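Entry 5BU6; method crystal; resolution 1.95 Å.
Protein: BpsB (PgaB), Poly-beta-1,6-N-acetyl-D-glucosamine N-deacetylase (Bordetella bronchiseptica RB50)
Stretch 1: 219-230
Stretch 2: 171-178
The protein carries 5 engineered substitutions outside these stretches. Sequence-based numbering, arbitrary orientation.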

# COMPACT_ATOMS: atom_id res chain seq x y z
N VAL A 219 2.78 2.09 -2.55
CA VAL A 219 2.73 1.83 -1.12
C VAL A 219 3.78 0.77 -0.85
O VAL A 219 3.61 -0.37 -1.27
CB VAL A 219 1.36 1.31 -0.63
CG1 VAL A 219 1.40 1.04 0.91
CG2 VAL A 219 0.25 2.30 -0.98
N TRP A 220 4.86 1.14 -0.17
CA TRP A 220 5.98 0.25 0.01
C TRP A 220 5.61 -0.88 0.99
O TRP A 220 5.24 -0.60 2.11
CB TRP A 220 7.19 1.04 0.54
CG TRP A 220 7.73 2.08 -0.46
CD1 TRP A 220 7.61 3.45 -0.39
CD2 TRP A 220 8.48 1.80 -1.64
NE1 TRP A 220 8.23 4.04 -1.47
CE2 TRP A 220 8.77 3.05 -2.26
CE3 TRP A 220 8.93 0.62 -2.26
CZ2 TRP A 220 9.50 3.14 -3.44
CZ3 TRP A 220 9.65 0.71 -3.44
CH2 TRP A 220 9.92 1.97 -4.02
N PRO A 221 5.74 -2.15 0.56
CA PRO A 221 5.56 -3.24 1.52
C PRO A 221 6.44 -3.08 2.74
O PRO A 221 7.62 -2.72 2.60
CB PRO A 221 5.96 -4.49 0.72
CG PRO A 221 5.58 -4.13 -0.70
CD PRO A 221 5.93 -2.64 -0.81
N TYR A 222 5.87 -3.33 3.92
CA TYR A 222 6.58 -3.28 5.17
C TYR A 222 7.19 -1.90 5.43
O TYR A 222 8.03 -1.76 6.31
CB TYR A 222 7.68 -4.35 5.21
CG TYR A 222 7.23 -5.69 4.68
CD1 TYR A 222 6.30 -6.46 5.37
CD2 TYR A 222 7.73 -6.19 3.48
CE1 TYR A 222 5.88 -7.68 4.89
CE2 TYR A 222 7.32 -7.42 2.99
CZ TYR A 222 6.40 -8.16 3.70
OH TYR A 222 5.99 -9.37 3.23
N GLY A 223 6.74 -0.88 4.69
CA GLY A 223 7.32 0.45 4.79
C GLY A 223 8.79 0.51 4.38
O GLY A 223 9.51 1.45 4.75
N ALA A 224 9.25 -0.49 3.63
CA ALA A 224 10.67 -0.61 3.33
C ALA A 224 11.05 0.11 2.03
O ALA A 224 10.60 -0.24 0.94
CB ALA A 224 11.09 -2.05 3.25
N HIS A 225 11.89 1.13 2.18
CA HIS A 225 12.32 1.92 1.04
C HIS A 225 13.58 2.67 1.43
O HIS A 225 13.92 2.76 2.62
CB HIS A 225 11.20 2.87 0.59
CG HIS A 225 11.04 4.06 1.49
ND1 HIS A 225 10.66 3.95 2.81
CD2 HIS A 225 11.24 5.38 1.26
CE1 HIS A 225 10.63 5.15 3.36
NE2 HIS A 225 10.97 6.03 2.44
N ASN A 226 14.29 3.19 0.45
CA ASN A 226 15.49 3.97 0.72
C ASN A 226 15.74 4.94 -0.41
O ASN A 226 14.90 5.11 -1.29
CB ASN A 226 16.70 3.05 0.94
CG ASN A 226 16.92 2.07 -0.21
OD1 ASN A 226 16.87 2.43 -1.38
ND2 ASN A 226 17.19 0.81 0.14
N ARG A 227 16.90 5.58 -0.39
CA ARG A 227 17.29 6.54 -1.41
C ARG A 227 17.19 5.94 -2.81
O ARG A 227 16.66 6.56 -3.73
CB ARG A 227 18.71 7.03 -1.14
CG ARG A 227 18.88 8.52 -1.22
CD ARG A 227 18.70 9.00 -2.65
NE ARG A 227 18.86 10.44 -2.77
CZ ARG A 227 18.90 11.09 -3.93
NH1 ARG A 227 18.78 10.41 -5.07
NH2 ARG A 227 19.05 12.40 -3.96
N ASP A 228 17.72 4.73 -2.96
CA ASP A 228 17.74 4.07 -4.27
C ASP A 228 16.33 3.73 -4.77
O ASP A 228 16.03 3.92 -5.95
CB ASP A 228 18.60 2.81 -4.22
CG ASP A 228 20.09 3.12 -4.03
OD1 ASP A 228 20.58 4.10 -4.64
OD2 ASP A 228 20.76 2.38 -3.28
N THR A 229 15.47 3.23 -3.89
CA THR A 229 14.14 2.86 -4.34
C THR A 229 13.31 4.10 -4.66
O THR A 229 12.47 4.06 -5.55
CB THR A 229 13.38 1.99 -3.31
OG1 THR A 229 13.06 2.76 -2.15
CG2 THR A 229 14.21 0.80 -2.90
N ASP A 230 13.53 5.20 -3.94
CA ASP A 230 12.76 6.42 -4.21
C ASP A 230 13.16 7.00 -5.56
O ASP A 230 12.32 7.48 -6.31
CB ASP A 230 12.96 7.44 -3.09
CG ASP A 230 12.35 6.97 -1.76
OD1 ASP A 230 11.52 6.04 -1.80
OD2 ASP A 230 12.71 7.51 -0.70
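Stretch 2, residues 171-178: QPAASSRQ

Small residues let two irregular segments pack closely, because a short side chain brings its own backbone near the partner's, and the contact between residues 171-178 and 219-230 of this deacetylase is a compact example. Stretch 2 enters as the end of a strand at Gln171 and Pro172, passes through helical phi/psi values at Ala173, Ala174 and Ser175 without regular helical bonding, and leaves as an extended loop through Gln178. Its turn is gathered around Pro172 O, which accepts side-chain hydrogen bonds from Ser175 OG at 3.2 Å and Ser176 OG at 3.1 Å.

Ala174 has the largest area covered by the other stretch. Its methyl group points toward stretch 1, where Ala174 CB lies 3.9 Å from Ala224 O and 4.4 Å from Trp220 CE3, meeting the indole obliquely. The carbonyl of the same residue approaches the start of the helix: Ala174 O is 3.3 Å from Thr229 CG2. Ala224 is the counterpart on the loop. Ala224 CB sits 3.5 Å from Pro172 CB and 4.0 Å from Ser175 CB, so one methyl touches residues from both ends of the turn. Pro172, the third major contributor, also carries the packing to Tyr222, with Tyr222 CD2 4.2 Å from Pro172 CB.

Both chains advance in broadly the same sense, from Tyr222 and Ala224 against Pro172 to Asp228 beside Arg177. Towards this far end the contact becomes polar. Asn226 ND2 comes within 3.2 Å of Ser175 O, while Asn226 OD1 caps the helix by accepting from Thr229 N at 3.0 Å. Farther out, Arg177 NH1 lies 4.2 Å from Asp228 OD2; these opposite charges are near each other but beyond salt-bridge range, and the arginine is poorly ordered.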

# COMPACT_ATOMS: atom_id res chain seq x y z
N GLN A 171 15.27 -10.06 5.00
CA GLN A 171 14.98 -8.64 5.04
C GLN A 171 13.94 -8.35 3.95
O GLN A 171 13.70 -9.20 3.10
CB GLN A 171 16.26 -7.82 4.84
CG GLN A 171 17.13 -7.76 6.09
CD GLN A 171 18.49 -7.14 5.84
OE1 GLN A 171 18.82 -6.75 4.72
NE2 GLN A 171 19.31 -7.06 6.89
N PRO A 172 13.29 -7.18 4.00
CA PRO A 172 12.33 -6.86 2.93
C PRO A 172 12.97 -6.87 1.54
O PRO A 172 14.11 -6.42 1.40
CB PRO A 172 11.84 -5.46 3.29
CG PRO A 172 12.02 -5.36 4.77
CD PRO A 172 13.25 -6.19 5.09
N ALA A 173 12.25 -7.36 0.54
CA ALA A 173 12.78 -7.51 -0.82
C ALA A 173 13.20 -6.19 -1.47
O ALA A 173 14.10 -6.18 -2.31
CB ALA A 173 11.76 -8.20 -1.71
N ALA A 174 12.54 -5.09 -1.10
CA ALA A 174 12.81 -3.82 -1.77
C ALA A 174 14.00 -3.08 -1.18
O ALA A 174 14.64 -2.27 -1.86
CB ALA A 174 11.57 -2.92 -1.73
N SER A 175 14.30 -3.36 0.08
CA SER A 175 15.28 -2.55 0.80
C SER A 175 16.69 -3.10 0.65
O SER A 175 17.64 -2.35 0.43
CB SER A 175 14.91 -2.48 2.28
OG SER A 175 15.04 -3.75 2.90
N SER A 176 16.82 -4.41 0.77
CA SER A 176 18.13 -5.02 0.87
C SER A 176 18.73 -5.37 -0.48
O SER A 176 18.03 -5.77 -1.40
CB SER A 176 18.05 -6.28 1.74
OG SER A 176 17.07 -7.17 1.26
N ARG A 177 20.05 -5.22 -0.59
CA ARG A 177 20.79 -5.86 -1.65
C ARG A 177 20.85 -7.35 -1.31
O ARG A 177 21.48 -7.74 -0.33
CB ARG A 177 22.19 -5.26 -1.82
CG ARG A 177 22.18 -3.98 -2.65
CD ARG A 177 23.54 -3.27 -2.64
NE ARG A 177 23.87 -2.73 -1.32
CZ ARG A 177 23.32 -1.65 -0.79
NH1 ARG A 177 22.39 -0.97 -1.45
NH2 ARG A 177 23.69 -1.23 0.42
N GLN A 178 20.17 -8.16 -2.11
CA GLN A 178 19.97 -9.56 -1.74
C GLN A 178 21.19 -10.43 -2.05
O GLN A 178 21.93 -10.20 -3.02
CB GLN A 178 18.74 -10.13 -2.43
CG GLN A 178 18.91 -10.41 -3.91
CD GLN A 178 17.69 -11.07 -4.53
OE1 GLN A 178 16.89 -11.68 -3.82
NE2 GLN A 178 17.55 -10.96 -5.84